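PDB 5N9W: adenylation domain from Streptomyces sp., which belongs to the ANL superfamily of AMP-binding enzymes and pairs a large N-terminal region with a smaller C-terminal one. Local coordinates for residues Q256-F261 against G284-T289; R347-D352 against E363-G368; A18-L23 against N183-F188. All coordinates share one frame; numbering follows the deposited sequence.

The three contacts are well separated in one chain. Their centres lie 24 to 26 Å apart, and no two of them touch. Contact 1 joins a helix start to the loop that follows a neighbouring strand. Contact 2 is an antiparallel strand pair in another part of the sheet that also holds strands 253-256 and 280-283. Contact 3 packs the first modelled helix on helix 181-191. The closest approach is between contacts 2 and 3, with nearest atoms about 5 Å apart. Contact 1 stays about 12 Å from contact 2 and about 11 Å from contact 3, nearest atoms again. R510 and K515 of the C-terminal family region touch contact 1.

Contact 1: Q256-F261 against G284-T289; sequences QTPTAF and GGEKLT
P258 lays its ring against the backbone of the loop 284-289. Its CD sits 3.3 Å from G284 O, and its CG sits 3.6 Å from E286 O. The same CG meets the L288 methyl CD1 at 4.0 Å, the apolar side of the contact. T259 makes the side-chain hydrogen bond. Its OG1 gives a proton to E286 OE1 at 2.7 Å. The hydroxyl comes to the syn side of that oxygen, 25° out of the carboxylate plane. E286 OE2 is almost as near, 2.8 Å from T259 OG1, so the hydroxyl sits against both carboxylate oxygens. The two side chains cross at about a right angle. E286 reaches T259 because its chain bends at chi2, which turns the carboxylate toward T259 in the first turn of the helix. E286 OE2 also faces T257 CB at 3.7 Å.

Q256 ends strand 253-256, and G284 comes just after its parallel neighbour, strand 280-283. G284 N bonds to Q256 O at 2.9 Å. It carries the strand pairing, which also includes Q256 and V282, one step further. T257 follows as the N-cap of helix 258-271, and its CA-H points at G284 O over 3.3 Å. The G-G-E sequence of the loop is a familiar element of ANL enzymes, where it borders the active-site cleft; a similar place is probable here. G285 has backbone angles (phi 85°, psi -126°) that call for glycine, and T257 CG2 leaves no room for a CB there. Two residues of the C-terminal family region approach from outside. R510 touches T259, and K515 touches E286.

Contact 2: R347-D352 against E363-G368; sequences RIVTED and ELWLAG
V349 sits on the indole of W365. Its CG1 lies over one face, 3.5 Å from the centroid of the five-membered ring and only 11° off the ring normal, a CH-pi contact. The second methyl, CG2, comes within 3.3 Å of W365 NE1. R347 lies beside W365 and points the same way. An edge of its guanidinium meets the six-membered ring, with NH1 3.2 Å from W365 CZ3. The two planes are 76° apart, so this is not a flat stack. A bend in the arginine chain at chi3 (62°) carries the guanidinium alongside the indole.

The next layer holds the ring in place. W365 NE1 donates to E363 OE1 at 2.9 Å, with the acceptor in the ring plane. The nitrogen itself stands well above the plane of the carboxylate. Below these side chains is an antiparallel strand pair, 345-349 with 362-367, the two arms of a hairpin. The second arm carries the G-E-L-W-L-A-G sequence, which matches one of the core motifs of adenylation domains. R347 and W365 form a hydrogen-bonded pair, with W365 N to R347 O at 2.7 Å and R347 N to W365 O at 3.1 Å. V349 and E363 form another, with V349 N to E363 O at 2.7 Å and E363 N to V349 O at 2.8 Å. R347, V349, E363 and W365 therefore share one face of the sheet. Further out, H403 of strand 401-410 stacks on W365, and R347 NH2 makes a salt bridge to D355.

Contact 3: A18-L23 against N183-F188; sequences ATLVDL and NVTALF
L20 and V184 form one apolar part of this helix-helix contact. Their side chains cross at about a right angle. L20 CD2 reaches V184 CG1 at 3.5 Å, while L20 CD1 meets V184 CG2 at 3.9 Å. T185 adds a second apolar touch. Its methyl CG2 lies 3.6 Å from L23 CD2. The same methyl rests against the backbone oxygen T19 O at 3.5 Å. W219 of helix 213-222 touches L20, and V215 of the same helix touches V184.

Polar contacts lie at the N-terminal end of helix 20-30. T185 OG1 stands 3.3 Å from A18 O. H181 O, one turn back in its own helix, competes for the same proton, and its bond would be weak. With chi1 at 61°, T185 turns its hydroxyl to A18 and its methyl to T19 and L23. T19 is the N-cap, and its OG1 accepts from D22 N at 3.2 Å. L20 N is bonded to H181 ND1, a further tie to helix 181-191.

T185 thus divides its work between two branches, one polar and one apolar. With a single long polar approach between the two segments, their packing probably rests mainly on the aliphatic groups.

Contact 1: Q256-F261 against G284-T289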
ATOM      1  N   GLN A 256      -0.976  -5.048  -7.476  1.00 23.02           N
ATOM      2  CA  GLN A 256      -0.223  -3.950  -8.106  1.00 23.01           C
ATOM      3  C   GLN A 256      -0.727  -2.576  -7.696  1.00 22.33           C
ATOM      4  O   GLN A 256      -1.879  -2.404  -7.330  1.00 21.12           O
ATOM      5  CB  GLN A 256      -0.284  -4.049  -9.631  1.00 23.86           C
ATOM      6  CG  GLN A 256       0.367  -5.284 -10.225  1.00 25.56           C
ATOM      7  CD  GLN A 256       1.835  -5.087 -10.512  1.00 25.60           C
ATOM      8  OE1 GLN A 256       2.203  -4.772 -11.627  1.00 27.61           O
ATOM      9  NE2 GLN A 256       2.675  -5.253  -9.507  1.00 26.00           N
ATOM     10  N   THR A 257       0.171  -1.604  -7.762  1.00 23.21           N
ATOM     11  CA  THR A 257      -0.170  -0.192  -7.820  1.00 22.28           C
ATOM     12  C   THR A 257      -0.291   0.149  -9.305  1.00 23.33           C
ATOM     13  O   THR A 257       0.241  -0.575 -10.138  1.00 23.32           O
ATOM     14  CB  THR A 257       0.888   0.687  -7.149  1.00 21.62           C
ATOM     15  OG1 THR A 257       2.100   0.607  -7.889  1.00 21.95           O
ATOM     16  CG2 THR A 257       1.152   0.230  -5.745  1.00 22.01           C
ATOM     17  N   PRO A 258      -1.018   1.232  -9.643  1.00 25.15           N
ATOM     18  CA  PRO A 258      -1.228   1.643 -11.037  1.00 28.02           C
ATOM     19  C   PRO A 258       0.036   1.954 -11.824  1.00 24.40           C
ATOM     20  O   PRO A 258       0.099   1.671 -13.016  1.00 23.25           O
ATOM     21  CB  PRO A 258      -2.076   2.896 -10.890  1.00 30.75           C
ATOM     22  CG  PRO A 258      -2.869   2.639  -9.673  1.00 30.53           C
ATOM     23  CD  PRO A 258      -1.903   1.977  -8.732  1.00 25.01           C
ATOM     24  N   THR A 259       1.024   2.533 -11.163  1.00 25.90           N
ATOM     25  CA  THR A 259       2.294   2.834 -11.801  1.00 27.64           C
ATOM     26  C   THR A 259       3.019   1.559 -12.204  1.00 27.76           C
ATOM     27  O   THR A 259       3.554   1.446 -13.296  1.00 27.57           O
ATOM     28  CB  THR A 259       3.207   3.669 -10.864  1.00 40.98           C
ATOM     29  OG1 THR A 259       2.444   4.731 -10.262  1.00 32.46           O
ATOM     30  CG2 THR A 259       4.377   4.255 -11.650  1.00 33.04           C
ATOM     31  N   ALA A 260       3.030   0.589 -11.308  1.00 28.99           N
ATOM     32  CA  ALA A 260       3.734  -0.650 -11.569  1.00 28.05           C
ATOM     33  C   ALA A 260       3.014  -1.446 -12.659  1.00 27.77           C
ATOM     34  O   ALA A 260       3.653  -2.082 -13.492  1.00 26.43           O
ATOM     35  CB  ALA A 260       3.860  -1.455 -10.302  1.00 27.41           C
ATOM     36  N   PHE A 261       1.685  -1.362 -12.663  1.00 28.13           N
ATOM     37  CA  PHE A 261       0.849  -2.120 -13.586  1.00 29.36           C
ATOM     38  C   PHE A 261       0.971  -1.671 -15.037  1.00 28.78           C
ATOM     39  O   PHE A 261       0.878  -2.483 -15.956  1.00 29.19           O
ATOM     40  CB  PHE A 261      -0.608  -2.039 -13.152  1.00 29.93           C
ATOM     41  CG  PHE A 261      -1.537  -2.860 -13.997  1.00 32.98           C
ATOM     42  CD1 PHE A 261      -1.567  -4.239 -13.875  1.00 34.03           C
ATOM     43  CD2 PHE A 261      -2.395  -2.256 -14.897  1.00 35.61           C
ATOM     44  CE1 PHE A 261      -2.424  -4.996 -14.628  1.00 36.10           C
ATOM     45  CE2 PHE A 261      -3.262  -3.014 -15.668  1.00 37.32           C
ATOM     46  CZ  PHE A 261      -3.272  -4.385 -15.536  1.00 36.71           C
ATOM     47  N   GLY A 284      -3.846  -1.380  -5.496  1.00 19.19           N
ATOM     48  CA  GLY A 284      -3.739  -0.552  -4.310  1.00 21.23           C
ATOM     49  C   GLY A 284      -2.868   0.649  -4.603  1.00 22.33           C
ATOM     50  O   GLY A 284      -2.449   0.833  -5.729  1.00 22.25           O
ATOM     51  N   GLY A 285      -2.583   1.461  -3.596  1.00 25.51           N
ATOM     52  CA  GLY A 285      -1.715   2.616  -3.782  1.00 31.21           C
ATOM     53  C   GLY A 285      -2.450   3.840  -4.301  1.00 30.39           C
ATOM     54  O   GLY A 285      -3.437   4.262  -3.731  1.00 32.62           O
ATOM     55  N   GLU A 286      -1.978   4.401  -5.403  1.00 37.73           N
ATOM     56  CA  GLU A 286      -2.574   5.609  -5.964  1.00 36.01           C
ATOM     57  C   GLU A 286      -3.959   5.335  -6.558  1.00 37.85           C
ATOM     58  O   GLU A 286      -4.346   4.188  -6.734  1.00 39.75           O
ATOM     59  CB  GLU A 286      -1.657   6.200  -7.028  1.00 37.11           C
ATOM     60  CG  GLU A 286      -0.186   5.927  -6.782  1.00 40.11           C
ATOM     61  CD  GLU A 286       0.488   5.191  -7.934  1.00 43.72           C
ATOM     62  OE1 GLU A 286       0.175   5.497  -9.095  1.00 44.05           O
ATOM     63  OE2 GLU A 286       1.340   4.313  -7.681  1.00 46.63           O
ATOM     64  N   LYS A 287      -4.702   6.403  -6.831  1.00 40.50           N
ATOM     65  CA  LYS A 287      -5.958   6.332  -7.566  1.00 39.89           C
ATOM     66  C   LYS A 287      -5.758   5.633  -8.896  1.00 38.07           C
ATOM     67  O   LYS A 287      -4.788   5.897  -9.595  1.00 36.01           O
ATOM     68  CB  LYS A 287      -6.507   7.734  -7.812  1.00 42.30           C
ATOM     69  CG  LYS A 287      -7.846   7.792  -8.530  1.00 45.70           C
ATOM     70  CD  LYS A 287      -7.840   8.883  -9.597  1.00 48.13           C
ATOM     71  CE  LYS A 287      -7.002  10.076  -9.167  1.00 49.10           C
ATOM     72  NZ  LYS A 287      -6.484  10.841 -10.336  1.00 53.68           N
ATOM     73  N   LEU A 288      -6.684   4.749  -9.244  1.00 35.25           N
ATOM     74  CA  LEU A 288      -6.621   4.024 -10.509  1.00 35.82           C
ATOM     75  C   LEU A 288      -7.481   4.709 -11.580  1.00 33.05           C
ATOM     76  O   LEU A 288      -8.663   4.932 -11.368  1.00 30.65           O
ATOM     77  CB  LEU A 288      -7.081   2.579 -10.303  1.00 33.73           C
ATOM     78  CG  LEU A 288      -7.167   1.597 -11.470  1.00 33.58           C
ATOM     79  CD1 LEU A 288      -5.814   1.026 -11.768  1.00 32.90           C
ATOM     80  CD2 LEU A 288      -8.170   0.491 -11.155  1.00 34.18           C
ATOM     81  N   THR A 289      -6.887   5.045 -12.718  1.00 32.13           N
ATOM     82  CA  THR A 289      -7.628   5.607 -13.840  1.00 31.64           C
ATOM     83  C   THR A 289      -7.944   4.523 -14.859  1.00 31.94           C
ATOM     84  O   THR A 289      -7.138   3.630 -15.076  1.00 32.84           O
ATOM     85  CB  THR A 289      -6.831   6.719 -14.541  1.00 31.00           C
ATOM     86  OG1 THR A 289      -5.463   6.325 -14.636  1.00 30.00           O
ATOM     87  CG2 THR A 289      -6.903   8.006 -13.769  1.00 30.86           C
TER

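Contact 2: R347-D352 against E363-G368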
ATOM      1  N   ARG A 347     -19.657   7.383   6.401  1.00 34.62           N
ATOM      2  CA  ARG A 347     -20.353   8.619   6.114  1.00 38.77           C
ATOM      3  C   ARG A 347     -19.562   9.325   5.011  1.00 35.87           C
ATOM      4  O   ARG A 347     -18.370   9.067   4.843  1.00 37.38           O
ATOM      5  CB  ARG A 347     -20.452   9.509   7.356  1.00 37.41           C
ATOM      6  CG  ARG A 347     -20.971   8.857   8.621  1.00 38.67           C
ATOM      7  CD  ARG A 347     -21.015   9.848   9.777  1.00 41.28           C
ATOM      8  NE  ARG A 347     -21.933  10.961   9.504  1.00 54.33           N
ATOM      9  CZ  ARG A 347     -21.644  12.248   9.687  1.00 44.15           C
ATOM     10  NH1 ARG A 347     -20.460  12.610  10.149  1.00 44.32           N
ATOM     11  NH2 ARG A 347     -22.542  13.175   9.409  1.00 45.37           N
ATOM     12  N   ILE A 348     -20.237  10.181   4.253  1.00 33.11           N
ATOM     13  CA  ILE A 348     -19.596  11.106   3.324  1.00 34.82           C
ATOM     14  C   ILE A 348     -19.915  12.503   3.862  1.00 32.53           C
ATOM     15  O   ILE A 348     -21.060  12.928   3.798  1.00 30.50           O
ATOM     16  CB  ILE A 348     -20.118  10.940   1.865  1.00 35.20           C
ATOM     17  CG1 ILE A 348     -20.343   9.465   1.526  1.00 34.56           C
ATOM     18  CG2 ILE A 348     -19.163  11.539   0.868  1.00 34.30           C
ATOM     19  CD1 ILE A 348     -20.830   9.232   0.106  1.00 36.29           C
ATOM     20  N   VAL A 349     -18.936  13.200   4.439  1.00 33.96           N
ATOM     21  CA  VAL A 349     -19.278  14.414   5.181  1.00 41.13           C
ATOM     22  C   VAL A 349     -18.883  15.721   4.498  1.00 40.19           C
ATOM     23  O   VAL A 349     -17.808  15.862   3.915  1.00 34.23           O
ATOM     24  CB  VAL A 349     -18.697  14.402   6.609  1.00 39.60           C
ATOM     25  CG1 VAL A 349     -18.799  13.007   7.189  1.00 42.15           C
ATOM     26  CG2 VAL A 349     -17.275  14.897   6.638  1.00 43.27           C
ATOM     27  N   THR A 350     -19.814  16.666   4.572  1.00 40.62           N
ATOM     28  CA  THR A 350     -19.652  17.981   3.977  1.00 39.76           C
ATOM     29  C   THR A 350     -18.705  18.808   4.837  1.00 41.13           C
ATOM     30  O   THR A 350     -18.330  18.400   5.932  1.00 38.23           O
ATOM     31  CB  THR A 350     -21.004  18.700   3.827  1.00 39.26           C
ATOM     32  OG1 THR A 350     -21.509  19.042   5.117  1.00 44.79           O
ATOM     33  CG2 THR A 350     -22.021  17.809   3.128  1.00 40.69           C
ATOM     34  N   GLU A 351     -18.324  19.976   4.345  1.00 45.68           N
ATOM     35  CA  GLU A 351     -17.390  20.820   5.073  1.00 47.29           C
ATOM     36  C   GLU A 351     -17.877  21.211   6.473  1.00 40.48           C
ATOM     37  O   GLU A 351     -17.068  21.443   7.361  1.00 40.28           O
ATOM     38  CB  GLU A 351     -17.089  22.073   4.262  1.00 46.63           C
ATOM     39  CG  GLU A 351     -15.644  22.511   4.335  1.00 54.18           C
ATOM     40  CD  GLU A 351     -15.061  22.836   2.967  1.00 62.65           C
ATOM     41  OE1 GLU A 351     -15.841  22.921   1.987  1.00 58.20           O
ATOM     42  OE2 GLU A 351     -13.821  22.997   2.874  1.00 59.95           O
ATOM     43  N   ASP A 352     -19.185  21.269   6.687  1.00 39.49           N
ATOM     44  CA  ASP A 352     -19.666  21.674   8.007  1.00 43.19           C
ATOM     45  C   ASP A 352     -20.343  20.522   8.744  1.00 40.34           C
ATOM     46  O   ASP A 352     -21.165  20.731   9.641  1.00 37.71           O
ATOM     47  CB  ASP A 352     -20.604  22.887   7.910  1.00 38.18           C
ATOM     48  CG  ASP A 352     -21.907  22.583   7.188  1.00 37.69           C
ATOM     49  OD1 ASP A 352     -21.883  22.263   5.981  1.00 38.97           O
ATOM     50  OD2 ASP A 352     -22.975  22.705   7.827  1.00 43.36           O
ATOM     51  N   GLU A 363     -16.073  14.201   2.425  1.00 33.80           N
ATOM     52  CA  GLU A 363     -15.010  13.430   3.032  1.00 32.99           C
ATOM     53  C   GLU A 363     -15.543  12.072   3.462  1.00 34.84           C
ATOM     54  O   GLU A 363     -16.565  11.979   4.144  1.00 33.53           O
ATOM     55  CB  GLU A 363     -14.416  14.166   4.231  1.00 32.36           C
ATOM     56  CG  GLU A 363     -13.049  13.632   4.647  1.00 34.24           C
ATOM     57  CD  GLU A 363     -12.555  14.200   5.953  1.00 30.68           C
ATOM     58  OE1 GLU A 363     -13.372  14.725   6.730  1.00 29.92           O
ATOM     59  OE2 GLU A 363     -11.343  14.099   6.196  1.00 31.30           O
ATOM     60  N   LEU A 364     -14.849  11.018   3.058  1.00 33.81           N
ATOM     61  CA  LEU A 364     -15.243   9.683   3.468  1.00 34.09           C
ATOM     62  C   LEU A 364     -14.850   9.420   4.921  1.00 32.18           C
ATOM     63  O   LEU A 364     -13.697   9.604   5.309  1.00 30.20           O
ATOM     64  CB  LEU A 364     -14.619   8.635   2.546  1.00 39.60           C
ATOM     65  CG  LEU A 364     -14.789   7.157   2.897  1.00 36.25           C
ATOM     66  CD1 LEU A 364     -16.251   6.758   2.943  1.00 36.22           C
ATOM     67  CD2 LEU A 364     -14.044   6.334   1.888  1.00 38.35           C
ATOM     68  N   TRP A 365     -15.819   9.015   5.733  1.00 32.26           N
ATOM     69  CA  TRP A 365     -15.530   8.599   7.098  1.00 37.01           C
ATOM     70  C   TRP A 365     -15.733   7.087   7.230  1.00 31.70           C
ATOM     71  O   TRP A 365     -16.659   6.542   6.663  1.00 29.33           O
ATOM     72  CB  TRP A 365     -16.410   9.342   8.097  1.00 36.18           C
ATOM     73  CG  TRP A 365     -16.029  10.771   8.311  1.00 40.40           C
ATOM     74  CD1 TRP A 365     -15.210  11.536   7.527  1.00 43.28           C
ATOM     75  CD2 TRP A 365     -16.460  11.621   9.386  1.00 41.90           C
ATOM     76  NE1 TRP A 365     -15.110  12.808   8.047  1.00 43.56           N
ATOM     77  CE2 TRP A 365     -15.868  12.884   9.187  1.00 43.83           C
ATOM     78  CE3 TRP A 365     -17.292  11.436  10.493  1.00 42.37           C
ATOM     79  CZ2 TRP A 365     -16.081  13.951  10.058  1.00 45.27           C
ATOM     80  CZ3 TRP A 365     -17.498  12.487  11.353  1.00 41.52           C
ATOM     81  CH2 TRP A 365     -16.897  13.729  11.137  1.00 42.54           C
ATOM     82  N   LEU A 366     -14.856   6.417   7.971  1.00 36.22           N
ATOM     83  CA  LEU A 366     -14.911   4.956   8.074  1.00 26.02           C
ATOM     84  C   LEU A 366     -14.878   4.441   9.517  1.00 26.13           C
ATOM     85  O   LEU A 366     -13.926   4.663  10.243  1.00 26.15           O
ATOM     86  CB  LEU A 366     -13.768   4.342   7.263  1.00 23.78           C
ATOM     87  CG  LEU A 366     -13.872   4.459   5.737  1.00 24.81           C
ATOM     88  CD1 LEU A 366     -12.561   4.114   5.071  1.00 21.88           C
ATOM     89  CD2 LEU A 366     -15.009   3.594   5.188  1.00 21.96           C
ATOM     90  N   ALA A 367     -15.939   3.755   9.922  1.00 26.56           N
ATOM     91  CA  ALA A 367     -15.969   3.066  11.210  1.00 28.69           C
ATOM     92  C   ALA A 367     -15.969   1.529  11.068  1.00 27.50           C
ATOM     93  O   ALA A 367     -16.557   0.983  10.148  1.00 26.14           O
ATOM     94  CB  ALA A 367     -17.173   3.496  11.991  1.00 36.37           C
ATOM     95  N   GLY A 368     -15.327   0.841  12.004  1.00 26.74           N
ATOM     96  CA  GLY A 368     -15.366  -0.601  12.026  1.00 27.17           C
ATOM     97  C   GLY A 368     -14.145  -1.287  12.603  1.00 24.40           C
ATOM     98  O   GLY A 368     -13.180  -0.638  12.979  1.00 22.60           O
TER

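Contact 3: A18-L23 against N183-F188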
ATOM      1  N   ALA A  18      -8.615 -15.206  15.214  1.00 32.47           N
ATOM      2  CA  ALA A  18      -8.588 -14.043  16.095  1.00 29.43           C
ATOM      3  C   ALA A  18      -7.268 -13.299  15.996  1.00 29.77           C
ATOM      4  O   ALA A  18      -7.269 -12.075  15.990  1.00 32.12           O
ATOM      5  CB  ALA A  18      -8.857 -14.438  17.527  1.00 29.11           C
ATOM      6  N   THR A  19      -6.150 -14.023  15.940  1.00 28.82           N
ATOM      7  CA  THR A  19      -4.850 -13.387  15.708  1.00 28.19           C
ATOM      8  C   THR A  19      -4.245 -13.900  14.406  1.00 27.21           C
ATOM      9  O   THR A  19      -4.799 -14.785  13.772  1.00 25.78           O
ATOM     10  CB  THR A  19      -3.853 -13.601  16.886  1.00 28.10           C
ATOM     11  OG1 THR A  19      -3.568 -14.987  17.073  1.00 33.58           O
ATOM     12  CG2 THR A  19      -4.410 -13.070  18.158  1.00 27.23           C
ATOM     13  N   LEU A  20      -3.114 -13.332  14.010  1.00 26.51           N
ATOM     14  CA  LEU A  20      -2.439 -13.757  12.794  1.00 27.03           C
ATOM     15  C   LEU A  20      -1.572 -14.966  13.076  1.00 27.81           C
ATOM     16  O   LEU A  20      -1.271 -15.737  12.181  1.00 26.52           O
ATOM     17  CB  LEU A  20      -1.583 -12.632  12.200  1.00 26.61           C
ATOM     18  CG  LEU A  20      -2.268 -11.368  11.695  1.00 26.27           C
ATOM     19  CD1 LEU A  20      -1.247 -10.248  11.481  1.00 26.66           C
ATOM     20  CD2 LEU A  20      -3.042 -11.631  10.438  1.00 24.75           C
ATOM     21  N   VAL A  21      -1.132 -15.114  14.315  1.00 30.30           N
ATOM     22  CA  VAL A  21      -0.367 -16.299  14.634  1.00 34.15           C
ATOM     23  C   VAL A  21      -1.343 -17.464  14.677  1.00 30.54           C
ATOM     24  O   VAL A  21      -0.964 -18.572  14.373  1.00 31.35           O
ATOM     25  CB  VAL A  21       0.438 -16.177  15.956  1.00 36.18           C
ATOM     26  CG1 VAL A  21       1.014 -14.799  16.103  1.00 32.08           C
ATOM     27  CG2 VAL A  21      -0.396 -16.553  17.163  1.00 39.28           C
ATOM     28  N   ASP A  22      -2.599 -17.198  15.026  1.00 28.75           N
ATOM     29  CA  ASP A  22      -3.646 -18.201  14.962  1.00 29.57           C
ATOM     30  C   ASP A  22      -3.957 -18.559  13.510  1.00 29.28           C
ATOM     31  O   ASP A  22      -4.246 -19.707  13.195  1.00 31.85           O
ATOM     32  CB  ASP A  22      -4.923 -17.717  15.642  1.00 30.79           C
ATOM     33  CG  ASP A  22      -4.837 -17.735  17.149  1.00 37.14           C
ATOM     34  OD1 ASP A  22      -3.955 -18.428  17.698  1.00 35.10           O
ATOM     35  OD2 ASP A  22      -5.662 -17.045  17.791  1.00 44.82           O
ATOM     36  N   LEU A  23      -3.911 -17.572  12.623  1.00 27.21           N
ATOM     37  CA  LEU A  23      -4.153 -17.816  11.208  1.00 24.53           C
ATOM     38  C   LEU A  23      -3.062 -18.695  10.610  1.00 22.41           C
ATOM     39  O   LEU A  23      -3.341 -19.571   9.791  1.00 21.28           O
ATOM     40  CB  LEU A  23      -4.236 -16.508  10.432  1.00 25.42           C
ATOM     41  CG  LEU A  23      -5.607 -15.939  10.071  1.00 26.74           C
ATOM     42  CD1 LEU A  23      -6.633 -16.147  11.167  1.00 26.49           C
ATOM     43  CD2 LEU A  23      -5.469 -14.466   9.750  1.00 26.44           C
ATOM     44  N   ASN A 183      -7.487  -6.116  13.860  1.00 15.21           N
ATOM     45  CA  ASN A 183      -7.672  -5.333  12.642  1.00 15.21           C
ATOM     46  C   ASN A 183      -7.358  -6.164  11.407  1.00 15.40           C
ATOM     47  O   ASN A 183      -8.119  -6.166  10.457  1.00 17.63           O
ATOM     48  CB  ASN A 183      -6.792  -4.075  12.616  1.00 17.15           C
ATOM     49  CG  ASN A 183      -7.146  -3.052  13.703  1.00 17.12           C
ATOM     50  OD1 ASN A 183      -6.263  -2.581  14.390  1.00 15.41           O
ATOM     51  ND2 ASN A 183      -8.422  -2.723  13.856  1.00 13.01           N
ATOM     52  N   VAL A 184      -6.229  -6.857  11.406  1.00 15.99           N
ATOM     53  CA  VAL A 184      -5.893  -7.654  10.241  1.00 16.94           C
ATOM     54  C   VAL A 184      -6.821  -8.845   9.995  1.00 17.93           C
ATOM     55  O   VAL A 184      -7.201  -9.074   8.864  1.00 21.79           O
ATOM     56  CB  VAL A 184      -4.500  -8.196  10.299  1.00 16.67           C
ATOM     57  CG1 VAL A 184      -4.129  -8.676   8.916  1.00 16.95           C
ATOM     58  CG2 VAL A 184      -3.535  -7.141  10.767  1.00 16.19           C
ATOM     59  N   THR A 185      -7.189  -9.591  11.032  1.00 18.62           N
ATOM     60  CA  THR A 185      -8.080 -10.723  10.807  1.00 20.42           C
ATOM     61  C   THR A 185      -9.455 -10.205  10.425  1.00 19.74           C
ATOM     62  O   THR A 185     -10.161 -10.823   9.648  1.00 20.34           O
ATOM     63  CB  THR A 185      -8.149 -11.714  12.037  1.00 22.44           C
ATOM     64  OG1 THR A 185      -8.644 -11.060  13.206  1.00 29.57           O
ATOM     65  CG2 THR A 185      -6.789 -12.268  12.345  1.00 23.51           C
ATOM     66  N   ALA A 186      -9.830  -9.036  10.912  1.00 19.35           N
ATOM     67  CA  ALA A 186     -11.084  -8.419  10.440  1.00 17.85           C
ATOM     68  C   ALA A 186     -11.051  -8.196   8.918  1.00 17.27           C
ATOM     69  O   ALA A 186     -12.050  -8.357   8.239  1.00 16.50           O
ATOM     70  CB  ALA A 186     -11.354  -7.112  11.171  1.00 17.75           C
ATOM     71  N   LEU A 187      -9.892  -7.835   8.385  1.00 17.38           N
ATOM     72  CA  LEU A 187      -9.766  -7.602   6.950  1.00 18.44           C
ATOM     73  C   LEU A 187     -10.066  -8.870   6.143  1.00 21.88           C
ATOM     74  O   LEU A 187     -10.772  -8.831   5.129  1.00 19.21           O
ATOM     75  CB  LEU A 187      -8.358  -7.079   6.609  1.00 17.75           C
ATOM     76  CG  LEU A 187      -7.898  -7.048   5.145  1.00 17.87           C
ATOM     77  CD1 LEU A 187      -8.846  -6.268   4.277  1.00 17.79           C
ATOM     78  CD2 LEU A 187      -6.491  -6.464   5.018  1.00 18.02           C
ATOM     79  N   PHE A 188      -9.517  -9.999   6.588  1.00 20.57           N
ATOM     80  CA  PHE A 188      -9.659 -11.229   5.825  1.00 19.93           C
ATOM     81  C   PHE A 188     -11.031 -11.862   6.015  1.00 20.60           C
ATOM     82  O   PHE A 188     -11.559 -12.429   5.077  1.00 25.74           O
ATOM     83  CB  PHE A 188      -8.527 -12.205   6.167  1.00 18.42           C
ATOM     84  CG  PHE A 188      -7.193 -11.787   5.593  1.00 17.65           C
ATOM     85  CD1 PHE A 188      -6.948 -11.917   4.237  1.00 15.97           C
ATOM     86  CD2 PHE A 188      -6.203 -11.227   6.397  1.00 16.54           C
ATOM     87  CE1 PHE A 188      -5.758 -11.530   3.700  1.00 15.53           C
ATOM     88  CE2 PHE A 188      -4.991 -10.827   5.841  1.00 15.55           C
ATOM     89  CZ  PHE A 188      -4.777 -10.985   4.491  1.00 15.29           C
TER